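PDB 5U1T: separin from Saccharomyces cerevisiae, which cleaves the MCD1/SCC1 subunit of cohesin at the onset of anaphase as a caspase-like cysteine protease, held inactive by securin for most of the cell cycle. Local coordinates for residues 105-110 / 460-465; 583-588 / 625-630; 592-597 / 632-637; 1381-1386 / 1563-1568; 1491-1496 / 1524-1529. All blocks are in the same frame, centred on the assembly; numbering follows the deposited sequence.

Interaction 1: 105-110 / 460-465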
# COMPACT_ATOMS: atom_id res chain seq x y z
N THR A 105 -14.44 -46.15 -21.43
CA THR A 105 -14.86 -45.85 -20.06
C THR A 105 -13.82 -46.27 -19.02
O THR A 105 -14.11 -46.30 -17.83
CB THR A 105 -16.21 -46.56 -19.73
OG1 THR A 105 -16.13 -47.96 -20.07
CG2 THR A 105 -17.36 -45.93 -20.51
N ASN A 106 -12.61 -46.59 -19.48
CA ASN A 106 -11.56 -47.10 -18.61
C ASN A 106 -10.18 -46.61 -19.04
O ASN A 106 -9.94 -46.41 -20.23
CB ASN A 106 -11.54 -48.65 -18.60
CG ASN A 106 -12.84 -49.28 -18.06
OD1 ASN A 106 -12.98 -49.48 -16.86
ND2 ASN A 106 -13.77 -49.59 -18.95
N LEU A 107 -9.25 -46.47 -18.10
CA LEU A 107 -7.89 -46.17 -18.48
C LEU A 107 -7.34 -47.31 -19.31
O LEU A 107 -6.91 -47.13 -20.45
CB LEU A 107 -6.99 -45.95 -17.27
CG LEU A 107 -5.57 -45.58 -17.74
CD1 LEU A 107 -5.52 -44.24 -18.49
CD2 LEU A 107 -4.56 -45.64 -16.61
N PHE A 108 -7.37 -48.49 -18.72
CA PHE A 108 -6.99 -49.74 -19.38
C PHE A 108 -7.77 -49.93 -20.66
O PHE A 108 -8.89 -49.46 -20.78
CB PHE A 108 -7.19 -50.92 -18.43
CG PHE A 108 -6.79 -50.61 -17.01
CD1 PHE A 108 -5.48 -50.78 -16.59
CD2 PHE A 108 -7.72 -50.09 -16.11
CE1 PHE A 108 -5.12 -50.46 -15.30
CE2 PHE A 108 -7.35 -49.81 -14.84
CZ PHE A 108 -6.05 -50.00 -14.43
N GLN A 109 -7.15 -50.62 -21.62
CA GLN A 109 -7.78 -50.85 -22.91
C GLN A 109 -7.87 -52.33 -23.16
O GLN A 109 -7.06 -53.10 -22.65
CB GLN A 109 -6.99 -50.15 -24.01
CG GLN A 109 -7.02 -48.64 -23.89
CD GLN A 109 -8.40 -48.08 -24.12
OE1 GLN A 109 -9.10 -47.68 -23.17
NE2 GLN A 109 -8.82 -48.05 -25.39
N ALA A 110 -8.87 -52.75 -23.92
CA ALA A 110 -9.03 -54.17 -24.22
C ALA A 110 -9.00 -54.36 -25.72
O ALA A 110 -9.47 -53.50 -26.48
CB ALA A 110 -10.33 -54.70 -23.63
N ASN A 460 -3.93 -37.35 -16.26
CA ASN A 460 -4.82 -38.28 -16.94
C ASN A 460 -6.18 -38.23 -16.27
O ASN A 460 -6.27 -38.36 -15.05
CB ASN A 460 -4.23 -39.71 -16.91
CG ASN A 460 -5.13 -40.75 -17.57
OD1 ASN A 460 -5.98 -41.36 -16.92
ND2 ASN A 460 -4.91 -40.98 -18.87
N VAL A 461 -7.23 -38.07 -17.07
CA VAL A 461 -8.58 -37.88 -16.53
C VAL A 461 -9.11 -39.01 -15.61
O VAL A 461 -9.91 -38.71 -14.72
CB VAL A 461 -9.59 -37.66 -17.66
CG1 VAL A 461 -9.85 -38.92 -18.39
CG2 VAL A 461 -10.89 -37.13 -17.12
N TYR A 462 -8.70 -40.27 -15.78
CA TYR A 462 -9.27 -41.32 -14.93
C TYR A 462 -8.69 -41.17 -13.53
O TYR A 462 -9.18 -41.77 -12.58
CB TYR A 462 -9.04 -42.75 -15.49
CG TYR A 462 -9.83 -42.98 -16.75
CD1 TYR A 462 -11.21 -43.21 -16.70
CD2 TYR A 462 -9.23 -42.90 -18.00
CE1 TYR A 462 -11.95 -43.39 -17.85
CE2 TYR A 462 -9.95 -43.06 -19.14
CZ TYR A 462 -11.31 -43.32 -19.07
OH TYR A 462 -12.03 -43.49 -20.24
N CYS A 463 -7.67 -40.34 -13.40
CA CYS A 463 -7.17 -39.99 -12.07
C CYS A 463 -8.18 -39.15 -11.25
O CYS A 463 -8.05 -39.08 -10.03
CB CYS A 463 -5.84 -39.24 -12.19
SG CYS A 463 -4.41 -40.31 -12.46
N MET A 464 -9.17 -38.56 -11.90
CA MET A 464 -10.22 -37.84 -11.18
C MET A 464 -11.11 -38.76 -10.33
O MET A 464 -11.83 -38.27 -9.46
CB MET A 464 -11.11 -37.06 -12.15
CG MET A 464 -10.34 -36.13 -13.08
SD MET A 464 -9.37 -34.83 -12.26
CE MET A 464 -10.61 -34.27 -11.13
N LEU A 465 -11.04 -40.07 -10.57
CA LEU A 465 -11.83 -41.05 -9.83
C LEU A 465 -13.31 -40.70 -9.71
O LEU A 465 -13.92 -40.92 -8.67
CB LEU A 465 -11.26 -41.27 -8.44
CG LEU A 465 -9.92 -42.00 -8.33
CD1 LEU A 465 -9.50 -42.11 -6.88
CD2 LEU A 465 -9.98 -43.41 -8.96

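Interaction 2: 583-588 / 625-630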
# COMPACT_ATOMS: atom_id res chain seq x y z
N LYS A 583 -22.41 -8.59 -3.60
CA LYS A 583 -23.72 -8.91 -3.07
C LYS A 583 -24.15 -10.27 -3.55
O LYS A 583 -24.68 -11.07 -2.77
CB LYS A 583 -24.73 -7.85 -3.47
CG LYS A 583 -24.99 -6.88 -2.35
CD LYS A 583 -25.26 -5.49 -2.84
CE LYS A 583 -25.20 -4.50 -1.66
NZ LYS A 583 -26.04 -4.95 -0.47
N LEU A 584 -23.91 -10.53 -4.83
CA LEU A 584 -24.19 -11.83 -5.42
C LEU A 584 -23.52 -12.95 -4.65
O LEU A 584 -24.15 -13.95 -4.32
CB LEU A 584 -23.74 -11.87 -6.88
CG LEU A 584 -24.89 -11.49 -7.79
CD1 LEU A 584 -24.39 -11.18 -9.17
CD2 LEU A 584 -25.86 -12.63 -7.80
N TYR A 585 -22.24 -12.75 -4.36
CA TYR A 585 -21.47 -13.76 -3.66
C TYR A 585 -22.00 -14.00 -2.26
O TYR A 585 -22.07 -15.14 -1.81
CB TYR A 585 -20.00 -13.36 -3.60
CG TYR A 585 -19.12 -14.35 -2.86
CD1 TYR A 585 -18.84 -15.59 -3.41
CD2 TYR A 585 -18.58 -14.03 -1.63
CE1 TYR A 585 -18.04 -16.49 -2.74
CE2 TYR A 585 -17.78 -14.91 -0.95
CZ TYR A 585 -17.51 -16.15 -1.51
OH TYR A 585 -16.72 -17.05 -0.83
N ILE A 586 -22.40 -12.93 -1.58
CA ILE A 586 -22.91 -13.07 -0.22
C ILE A 586 -24.26 -13.79 -0.20
O ILE A 586 -24.48 -14.67 0.63
CB ILE A 586 -23.05 -11.70 0.49
CG1 ILE A 586 -21.68 -11.08 0.75
CG2 ILE A 586 -23.81 -11.84 1.82
CD1 ILE A 586 -21.76 -9.77 1.52
N ASN A 587 -25.16 -13.44 -1.11
CA ASN A 587 -26.52 -13.95 -1.00
C ASN A 587 -26.85 -15.21 -1.80
O ASN A 587 -27.78 -15.93 -1.43
CB ASN A 587 -27.51 -12.87 -1.39
CG ASN A 587 -27.60 -11.77 -0.34
OD1 ASN A 587 -27.13 -10.66 -0.56
ND2 ASN A 587 -28.20 -12.09 0.83
N LYS A 588 -26.10 -15.47 -2.87
CA LYS A 588 -26.40 -16.60 -3.73
C LYS A 588 -25.28 -17.63 -3.76
O LYS A 588 -25.42 -18.69 -4.36
CB LYS A 588 -26.70 -16.14 -5.16
CG LYS A 588 -27.80 -15.12 -5.25
CD LYS A 588 -29.00 -15.55 -4.44
CE LYS A 588 -30.08 -16.14 -5.33
NZ LYS A 588 -30.37 -15.19 -6.44
N ILE A 625 -17.58 -5.10 5.72
CA ILE A 625 -18.03 -5.58 7.03
C ILE A 625 -19.03 -6.73 6.85
O ILE A 625 -18.95 -7.75 7.54
CB ILE A 625 -18.66 -4.42 7.88
CG1 ILE A 625 -17.57 -3.44 8.29
CG2 ILE A 625 -19.31 -4.94 9.14
CD1 ILE A 625 -18.08 -2.15 8.88
N GLU A 626 -19.95 -6.57 5.91
CA GLU A 626 -21.00 -7.56 5.76
C GLU A 626 -20.44 -8.89 5.23
O GLU A 626 -20.79 -9.97 5.73
CB GLU A 626 -22.08 -7.02 4.84
CG GLU A 626 -23.13 -8.06 4.57
CD GLU A 626 -23.98 -7.67 3.40
OE1 GLU A 626 -23.86 -6.49 2.97
OE2 GLU A 626 -24.76 -8.54 2.92
N LEU A 627 -19.57 -8.79 4.23
CA LEU A 627 -18.83 -9.92 3.71
C LEU A 627 -18.05 -10.61 4.82
O LEU A 627 -18.25 -11.81 5.05
CB LEU A 627 -17.88 -9.49 2.59
CG LEU A 627 -16.99 -10.58 1.97
CD1 LEU A 627 -17.76 -11.86 1.68
CD2 LEU A 627 -16.37 -10.06 0.71
N SER A 628 -17.17 -9.87 5.49
CA SER A 628 -16.32 -10.45 6.54
C SER A 628 -17.12 -11.15 7.62
O SER A 628 -16.77 -12.25 8.05
CB SER A 628 -15.46 -9.37 7.19
OG SER A 628 -14.27 -9.18 6.46
N LEU A 629 -18.20 -10.50 8.06
CA LEU A 629 -19.03 -11.09 9.10
C LEU A 629 -19.63 -12.38 8.57
O LEU A 629 -19.63 -13.40 9.25
CB LEU A 629 -20.14 -10.12 9.55
CG LEU A 629 -19.77 -8.86 10.34
CD1 LEU A 629 -21.03 -8.15 10.77
CD2 LEU A 629 -18.86 -9.16 11.53
N CYS A 630 -20.11 -12.33 7.34
CA CYS A 630 -20.74 -13.50 6.75
C CYS A 630 -19.77 -14.69 6.64
O CYS A 630 -20.13 -15.82 6.95
CB CYS A 630 -21.32 -13.13 5.40
SG CYS A 630 -22.15 -14.51 4.65

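Interaction 3: 592-597 / 632-637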
# COMPACT_ATOMS: atom_id res chain seq x y z
N LYS A 592 -25.61 -20.02 0.69
CA LYS A 592 -25.96 -21.41 0.40
C LYS A 592 -24.77 -22.32 0.69
O LYS A 592 -24.59 -23.35 0.05
CB LYS A 592 -26.40 -21.56 -1.06
CG LYS A 592 -27.25 -20.40 -1.56
CD LYS A 592 -28.51 -20.87 -2.29
CE LYS A 592 -29.57 -19.76 -2.29
NZ LYS A 592 -29.78 -19.19 -0.92
N SER A 593 -23.97 -21.91 1.66
CA SER A 593 -22.83 -22.68 2.13
C SER A 593 -23.21 -24.11 2.53
O SER A 593 -22.54 -25.07 2.13
CB SER A 593 -22.19 -21.97 3.32
OG SER A 593 -20.94 -22.56 3.66
N ASP A 594 -24.28 -24.26 3.31
CA ASP A 594 -24.64 -25.56 3.89
C ASP A 594 -25.62 -26.36 3.02
O ASP A 594 -25.79 -27.56 3.22
CB ASP A 594 -25.25 -25.39 5.29
CG ASP A 594 -24.34 -24.61 6.24
OD1 ASP A 594 -23.67 -23.64 5.80
OD2 ASP A 594 -24.31 -24.97 7.44
N GLU A 595 -26.30 -25.69 2.08
CA GLU A 595 -26.93 -26.37 0.95
C GLU A 595 -25.86 -27.12 0.15
O GLU A 595 -25.93 -28.33 -0.05
CB GLU A 595 -27.63 -25.39 -0.00
CG GLU A 595 -29.05 -24.94 0.32
CD GLU A 595 -29.54 -23.90 -0.71
OE1 GLU A 595 -30.06 -22.83 -0.29
OE2 GLU A 595 -29.37 -24.14 -1.93
N LYS A 596 -24.86 -26.37 -0.31
CA LYS A 596 -23.85 -26.91 -1.22
C LYS A 596 -23.05 -28.06 -0.58
O LYS A 596 -22.51 -28.90 -1.31
CB LYS A 596 -22.92 -25.79 -1.70
CG LYS A 596 -23.53 -24.91 -2.79
CD LYS A 596 -22.48 -24.49 -3.82
CE LYS A 596 -21.88 -25.70 -4.60
NZ LYS A 596 -22.77 -26.22 -5.68
N ALA A 597 -23.00 -28.08 0.76
CA ALA A 597 -22.34 -29.14 1.55
C ALA A 597 -21.08 -29.70 0.90
O ALA A 597 -20.98 -30.91 0.66
CB ALA A 597 -23.33 -30.27 1.84
N LYS A 632 -17.03 -15.18 8.55
CA LYS A 632 -16.78 -15.63 9.92
C LYS A 632 -17.99 -16.32 10.47
O LYS A 632 -17.94 -16.92 11.54
CB LYS A 632 -16.40 -14.45 10.82
CG LYS A 632 -15.18 -13.65 10.36
CD LYS A 632 -15.19 -12.26 11.00
CE LYS A 632 -15.50 -12.35 12.49
NZ LYS A 632 -14.50 -13.17 13.24
N SER A 633 -19.10 -16.21 9.74
CA SER A 633 -20.31 -16.93 10.10
C SER A 633 -20.27 -18.36 9.53
O SER A 633 -20.43 -19.33 10.26
CB SER A 633 -21.53 -16.15 9.60
OG SER A 633 -22.69 -16.94 9.65
N LYS A 634 -20.03 -18.48 8.23
CA LYS A 634 -19.92 -19.78 7.57
C LYS A 634 -18.54 -20.40 7.84
O LYS A 634 -17.89 -20.92 6.93
CB LYS A 634 -20.14 -19.64 6.06
CG LYS A 634 -21.30 -18.77 5.64
CD LYS A 634 -22.61 -19.37 6.04
CE LYS A 634 -23.77 -18.59 5.44
NZ LYS A 634 -25.08 -19.22 5.78
N GLU A 635 -18.12 -20.33 9.09
CA GLU A 635 -16.85 -20.88 9.55
C GLU A 635 -16.66 -22.39 9.33
O GLU A 635 -15.53 -22.88 9.19
CB GLU A 635 -16.72 -20.56 11.03
CG GLU A 635 -15.50 -21.08 11.71
CD GLU A 635 -15.36 -20.43 13.07
OE1 GLU A 635 -16.11 -20.83 14.01
OE2 GLU A 635 -14.53 -19.50 13.19
N LYS A 636 -17.77 -23.13 9.31
CA LYS A 636 -17.77 -24.56 9.04
C LYS A 636 -17.01 -24.90 7.76
O LYS A 636 -16.49 -26.01 7.61
CB LYS A 636 -19.21 -25.09 8.93
CG LYS A 636 -19.34 -26.62 8.74
CD LYS A 636 -20.81 -27.05 8.70
CE LYS A 636 -20.96 -28.54 8.39
NZ LYS A 636 -22.37 -28.91 8.07
N TYR A 637 -16.93 -23.94 6.84
CA TYR A 637 -16.35 -24.17 5.53
C TYR A 637 -15.21 -23.23 5.23
O TYR A 637 -14.36 -23.52 4.38
CB TYR A 637 -17.43 -24.02 4.46
CG TYR A 637 -18.52 -25.05 4.59
CD1 TYR A 637 -19.61 -24.83 5.43
CD2 TYR A 637 -18.46 -26.25 3.89
CE1 TYR A 637 -20.62 -25.78 5.56
CE2 TYR A 637 -19.45 -27.20 4.02
CZ TYR A 637 -20.53 -26.96 4.86
OH TYR A 637 -21.53 -27.91 4.99

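Interaction 4: 1381-1386 / 1563-1568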
# COMPACT_ATOMS: atom_id res chain seq x y z
N SER A 1381 18.54 55.38 10.22
CA SER A 1381 19.40 54.22 10.12
C SER A 1381 18.62 52.96 10.46
O SER A 1381 18.26 52.75 11.61
CB SER A 1381 20.59 54.33 11.07
OG SER A 1381 21.21 53.06 11.22
N ILE A 1382 18.39 52.12 9.46
CA ILE A 1382 17.54 50.95 9.65
C ILE A 1382 18.10 49.67 9.03
O ILE A 1382 18.56 49.68 7.88
CB ILE A 1382 16.13 51.19 9.06
CG1 ILE A 1382 15.44 52.36 9.75
CG2 ILE A 1382 15.27 49.94 9.14
CD1 ILE A 1382 14.13 52.74 9.12
N THR A 1383 18.08 48.58 9.78
CA THR A 1383 18.16 47.25 9.20
C THR A 1383 16.89 46.47 9.55
O THR A 1383 16.27 46.73 10.57
CB THR A 1383 19.40 46.46 9.68
OG1 THR A 1383 19.49 46.52 11.11
CG2 THR A 1383 20.65 47.03 9.08
N ARG A 1384 16.53 45.53 8.68
CA ARG A 1384 15.45 44.58 8.95
C ARG A 1384 15.94 43.33 9.65
O ARG A 1384 17.09 42.92 9.52
CB ARG A 1384 14.77 44.18 7.66
CG ARG A 1384 14.15 45.31 6.92
CD ARG A 1384 13.16 44.77 5.96
NE ARG A 1384 12.61 45.79 5.10
CZ ARG A 1384 11.69 45.55 4.19
NH1 ARG A 1384 11.21 44.33 4.05
NH2 ARG A 1384 11.23 46.53 3.43
N VAL A 1385 15.04 42.71 10.40
CA VAL A 1385 15.34 41.43 11.03
C VAL A 1385 14.07 40.57 10.96
O VAL A 1385 12.97 41.09 10.96
CB VAL A 1385 15.83 41.65 12.48
CG1 VAL A 1385 15.21 40.67 13.42
CG2 VAL A 1385 17.35 41.60 12.54
N PRO A 1386 14.22 39.24 10.83
CA PRO A 1386 12.99 38.44 10.73
C PRO A 1386 12.35 38.07 12.08
O PRO A 1386 11.18 37.68 12.07
CB PRO A 1386 13.45 37.19 9.98
CG PRO A 1386 14.91 37.08 10.26
CD PRO A 1386 15.42 38.48 10.43
N SER A 1563 27.94 54.06 8.06
CA SER A 1563 27.43 52.71 8.24
C SER A 1563 26.65 52.26 7.01
O SER A 1563 26.21 53.08 6.23
CB SER A 1563 26.53 52.65 9.47
OG SER A 1563 25.31 53.36 9.25
N VAL A 1564 26.47 50.95 6.85
CA VAL A 1564 25.74 50.41 5.69
C VAL A 1564 24.33 50.99 5.67
O VAL A 1564 23.73 51.15 4.61
CB VAL A 1564 25.70 48.84 5.69
CG1 VAL A 1564 24.63 48.31 6.65
CG2 VAL A 1564 25.46 48.30 4.29
N SER A 1565 23.81 51.32 6.85
CA SER A 1565 22.46 51.85 6.96
C SER A 1565 22.34 53.27 6.43
O SER A 1565 21.63 53.51 5.45
CB SER A 1565 22.01 51.80 8.42
OG SER A 1565 21.78 50.46 8.81
N TYR A 1566 23.02 54.20 7.09
CA TYR A 1566 23.03 55.58 6.63
C TYR A 1566 23.50 55.65 5.18
O TYR A 1566 22.96 56.43 4.38
CB TYR A 1566 23.92 56.48 7.52
CG TYR A 1566 23.40 56.75 8.93
CD1 TYR A 1566 22.25 57.51 9.15
CD2 TYR A 1566 24.07 56.26 10.04
CE1 TYR A 1566 21.77 57.76 10.45
CE2 TYR A 1566 23.60 56.50 11.33
CZ TYR A 1566 22.46 57.25 11.53
OH TYR A 1566 22.03 57.47 12.82
N ALA A 1567 24.50 54.83 4.83
CA ALA A 1567 25.07 54.85 3.48
C ALA A 1567 24.02 54.50 2.43
O ALA A 1567 24.03 55.04 1.34
CB ALA A 1567 26.24 53.91 3.37
N VAL A 1568 23.13 53.58 2.77
CA VAL A 1568 22.09 53.19 1.83
C VAL A 1568 21.05 54.30 1.66
O VAL A 1568 20.72 54.68 0.54
CB VAL A 1568 21.41 51.88 2.26
CG1 VAL A 1568 20.09 51.70 1.53
CG2 VAL A 1568 22.34 50.70 1.99

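Interaction 5: 1491-1496 / 1524-1529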
# COMPACT_ATOMS: atom_id res chain seq x y z
N PRO A 1491 29.44 39.31 5.52
CA PRO A 1491 28.53 40.40 5.15
C PRO A 1491 28.41 40.49 3.63
O PRO A 1491 29.42 40.66 2.96
CB PRO A 1491 29.21 41.64 5.74
CG PRO A 1491 29.95 41.13 6.93
CD PRO A 1491 30.41 39.73 6.56
N SER A 1492 27.22 40.34 3.08
CA SER A 1492 27.08 40.25 1.64
C SER A 1492 26.35 41.42 0.99
O SER A 1492 25.29 41.83 1.45
CB SER A 1492 26.39 38.94 1.28
OG SER A 1492 27.06 37.85 1.87
N PHE A 1493 26.93 41.96 -0.08
CA PHE A 1493 26.25 42.92 -0.94
C PHE A 1493 25.67 42.20 -2.17
O PHE A 1493 26.30 42.14 -3.22
CB PHE A 1493 27.21 44.04 -1.38
CG PHE A 1493 27.59 45.00 -0.28
CD1 PHE A 1493 26.65 45.85 0.27
CD2 PHE A 1493 28.88 45.06 0.19
CE1 PHE A 1493 27.00 46.74 1.28
CE2 PHE A 1493 29.23 45.95 1.20
CZ PHE A 1493 28.29 46.79 1.74
N LEU A 1494 24.48 41.63 -2.02
CA LEU A 1494 23.80 40.96 -3.14
C LEU A 1494 23.21 41.98 -4.12
O LEU A 1494 21.99 42.07 -4.25
CB LEU A 1494 22.68 40.05 -2.61
CG LEU A 1494 22.96 38.58 -2.31
CD1 LEU A 1494 24.00 38.43 -1.24
CD2 LEU A 1494 21.69 37.86 -1.90
N LEU A 1495 24.05 42.74 -4.79
CA LEU A 1495 23.56 43.84 -5.63
C LEU A 1495 23.04 43.39 -7.01
O LEU A 1495 23.57 43.80 -8.04
CB LEU A 1495 24.65 44.89 -5.83
CG LEU A 1495 25.56 45.20 -4.64
CD1 LEU A 1495 26.67 46.20 -5.00
CD2 LEU A 1495 24.74 45.71 -3.48
N GLY A 1496 22.01 42.55 -7.02
CA GLY A 1496 21.43 42.10 -8.28
C GLY A 1496 19.91 42.09 -8.31
O GLY A 1496 19.26 42.21 -7.27
N MET A 1524 24.90 40.41 8.07
CA MET A 1524 24.43 41.59 7.33
C MET A 1524 24.34 41.23 5.87
O MET A 1524 25.35 40.97 5.24
CB MET A 1524 25.37 42.80 7.52
CG MET A 1524 24.84 44.15 6.99
SD MET A 1524 24.60 44.35 5.20
CE MET A 1524 26.22 43.94 4.59
N VAL A 1525 23.14 41.22 5.32
CA VAL A 1525 22.97 40.90 3.91
C VAL A 1525 22.09 41.94 3.26
O VAL A 1525 21.04 42.32 3.79
CB VAL A 1525 22.38 39.49 3.71
CG1 VAL A 1525 21.10 39.31 4.50
CG2 VAL A 1525 22.15 39.23 2.23
N LEU A 1526 22.53 42.41 2.10
CA LEU A 1526 21.87 43.51 1.42
C LEU A 1526 21.45 43.09 0.01
O LEU A 1526 22.29 42.67 -0.78
CB LEU A 1526 22.81 44.72 1.39
CG LEU A 1526 22.38 46.08 0.84
CD1 LEU A 1526 23.31 47.18 1.39
CD2 LEU A 1526 22.41 46.08 -0.69
N GLY A 1527 20.16 43.20 -0.30
CA GLY A 1527 19.66 42.83 -1.61
C GLY A 1527 18.56 43.75 -2.12
O GLY A 1527 18.26 44.75 -1.49
N ASN A 1528 17.98 43.41 -3.26
CA ASN A 1528 16.87 44.18 -3.83
C ASN A 1528 15.58 43.43 -3.75
O ASN A 1528 15.55 42.23 -3.96
CB ASN A 1528 17.13 44.52 -5.30
CG ASN A 1528 18.32 45.42 -5.48
OD1 ASN A 1528 18.41 46.50 -4.89
ND2 ASN A 1528 19.27 44.97 -6.32
N LEU A 1529 14.50 44.15 -3.50
CA LEU A 1529 13.18 43.56 -3.32
C LEU A 1529 12.55 43.12 -4.63
O LEU A 1529 11.64 42.30 -4.63
CB LEU A 1529 12.26 44.55 -2.62
CG LEU A 1529 12.56 44.91 -1.17
CD1 LEU A 1529 11.69 46.09 -0.80
CD2 LEU A 1529 12.33 43.74 -0.24

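Interaction 1: 105-110 / 460-465
Tyr462 lays one face of its ring on the backbone of Asn106 and Leu107. Leu107 N sits over the ring centre, 3.5 Å above the plane. Asn106 C lies over the same face, nearer the rim. This is the tight part. Leu107 CB adds an apolar touch on Tyr462 CD2 at 3.9 Å. Tyr462 OH comes within 3.2 Å of Asn106 N, but the angle is too poor for a hydrogen bond. Trp124 meets the ring edge-to-face and donates to Tyr462 O. Thr105 OG1 hydrogen-bonds to Leu101 O and Asn106 ND2 to Phe102 O, near the end of helix 91-103. The outer end of the Leu107 side chain leads to the more exposed side. Its CD1, placed by chi2 (65°), lies against the amide of Asn460, 3.3 Å from both OD1 and ND2. Phe108, next along, is exposed and makes no contact with 460-465. Asn460 OD1 also accepts from Tyr462 N at 3.1 Å, the donor lying above the carbonyl plane. That bond closes an Asx turn leading into the 3-10 segment 461-464, within a loop-to-loop contact between helical elements far apart in sequence.

Interaction 2: 583-588 / 625-630
Two roughly parallel helices of the helical domain, 578-590 and 621-633, meet here through Ile586 on one and Glu626, Leu627 and Cys630 on the other. The axes of 583-588 and 625-630 pass 10.5 Å apart at an angle of 32°. No hydrogen bond links the two segments.

Ile586 points toward the other helix and carries the contact. Its CG1 is anti to the carbonyl carbon (chi1 -68°), and the chain runs on extended to CD1. The CD1 methyl rests on the carboxylate of Glu626, with OE2 at 3.5 Å, and on Leu627 CB at 4.0 Å. The other branch, CG2, touches Cys630 SG at 4.2 Å. Glu626 is extended beyond CG (chi2 -165°) and crosses Ile586 obliquely. Its CG and CD lie near Ile586 CD1, and its OE2 is also 3.6 Å from Ile586 CG2.

Helix 602-617, between the two in sequence, packs against both: Tyr585 touches Val608, and Leu627 touches Leu611, Leu612 and Leu615. Such layering of successive helices is consistent with an alpha-solenoid-like array.

On the buried flank, Leu627 CD1 meets the edge of the Tyr585 ring, near its plane, at 4.0 Å from CE2. The two side chains cross at about a right angle. The tyrosine OH is bonded to Glu604 OE1, and Phe607 meets its ring edge-to-face. On the outer flank, Lys583 is exposed. Its NZ stands 4.4 Å from Glu626 OE1, beyond a salt bridge, and any attraction there is probably modest.

Interaction 3: 592-597 / 632-637
Ser593 and Tyr637 form the centre of this contact by packing. Ser593 OG lies 3.2 Å from Tyr637 CD1, and Ser593 O stands over one ring face, offset toward the rim. Asp594 OD1 comes 3.7 Å from Tyr637 CE1, the carboxylate and ring planes turned 62° apart. At the far end of the ring, Tyr637 OH touches Ala597 CA at 3.7 Å. Ala597 is the first residue past the weakly bonded helix 593-596, with positive phi. Ser593 CB also packs on Lys634 CD at 3.8 Å. Lys634 sits at the N-cap position of helix 635-638.

Charges lie near each other but beyond salt bridges. Asp594 OD2 stands 4.4 Å from Lys636 NZ, and Asp594 OD1 4.6 Å from Lys634 NZ. Lys636 NZ makes a weak hydrogen bond to Tyr637 OH, and Lys634 NZ a weak one to Gln591 O.

An alanine at Tyr637 would probably open a gap beside Ser593, Asp594 and Ala597 and leave Lys636 NZ without its weak acceptor.

No hydrogen bond crosses between the segments. This surface contact of two helix-end turns therefore rests on shape and on loosely matched charges, which are likely to be screened by solvent.

Interaction 4: 1381-1386 / 1563-1568
Ser1381 OG is anti to its backbone N (chi1 165°), which puts it beside Ser1565. Tyr1566 CG is anti to its carbonyl carbon (chi1 -70°), and the ring that starts there turns a face to Ser1381 CB. This CB stands 3.6 Å from the ring centroid and 17° off the ring normal, a CH-pi contact over the face. It is offset toward the rim near Tyr1566 CZ, its nearest ring atom, at 3.5 Å.

Beside this, Ser1381 OG touches Ser1565 CB at 3.2 Å. The OG is hydrogen-bonded to His1357 ND1 on the neighbouring strand 1353-1362. Ser1565 OG gives a weak hydrogen bond to Ile1382 O at 3.4 Å. It also touches the methyl of Thr1383, with CG2 at 3.6 Å. Thr1383 OG1 is bonded to Gly1589 O and to His1357 NE2.

The helix is fixed at its start. Ser1563 is the N-cap, and its OG accepts from Tyr1566 N at 3.3 Å. The capping bond holds the first turn, from which Ser1565 and Tyr1566 reach the start of the strand and the residue before it. Val1564 and Val1568 of the same helix pack on Ile1587 of strand 1585-1589. The contact thus seats helix 1564-1571 at the beginning of strand 1382-1385, which pairs in parallel with 1353-1362 in a mixed sheet.

The stronger polar bonds tie the buried hydroxyls of Ser1381 and Thr1383 to His1357 and Gly1589. Helix and strand are therefore probably held together here mainly by van der Waals contact.

Interaction 5: 1491-1496 / 1524-1529
Gly1496 O is gripped by Asn1528 ND2 and by Ser1499 OG. The amide bond is 2.9 Å long and fairly straight (164°), with ND2 above the Gly1496 carbonyl plane. The oxygen itself lies close to the asparagine amide plane. Ser1499 OG is also bonded to Leu1494 O and Asn1528 N.

Earlier in both segments, strands 1492-1494 and 1524-1528 run parallel. Ser1492 N donates to Met1524 O at 2.9 Å. Leu1526 N donates to Ser1492 O, also at 2.9 Å. A third bond, Leu1494 N to Leu1526 O, is weak.

Phe1493 and Leu1526 share one face of the sheet. Leu1526 CD1 meets the edge of the ring, 3.7 Å from Phe1493 CE1. Its other methyl, CD2, touches Leu1495 CD2 at 3.7 Å. Leu1494 CD1 meets Val1525 CG2 at 4.0 Å, near helix 1513-1519, which completes this beta-alpha-beta unit.

A leucine in place of Asn1528 would probably leave Gly1496 O without its amide donor, held by Ser1499 OG alone of the two groups described.

Gly1496 directly precedes Cys1497, the active-site residue by similarity. The amide and hydroxyl bonds are therefore likely to help fix the backbone leading to the probable catalytic cysteine of this caspase-like protease.

The contacts fall into two distant groups. Interactions 1, 2 and 3 join helices and loops of the helical domain, while 4 and 5 lie in the catalytic part. The centres of interactions 1 and 5 are 94 Å apart, on opposite sides of the chain's centre. Interactions 2 and 3 are 12 Å apart between centres, share helix 621-633, and their segments alternate along the chain. Interactions 4 and 5 are 11 Å apart between centres. Val1564 CG2 touches Phe1493 CE1 at 3.7 Å. Helix 1564-1571 thus packs on the sheet whose strand 1492-1494 leads to Cys1497, the active-site residue by similarity. Interaction 5 adjoins it, Gly1496 being its neighbour in the chain.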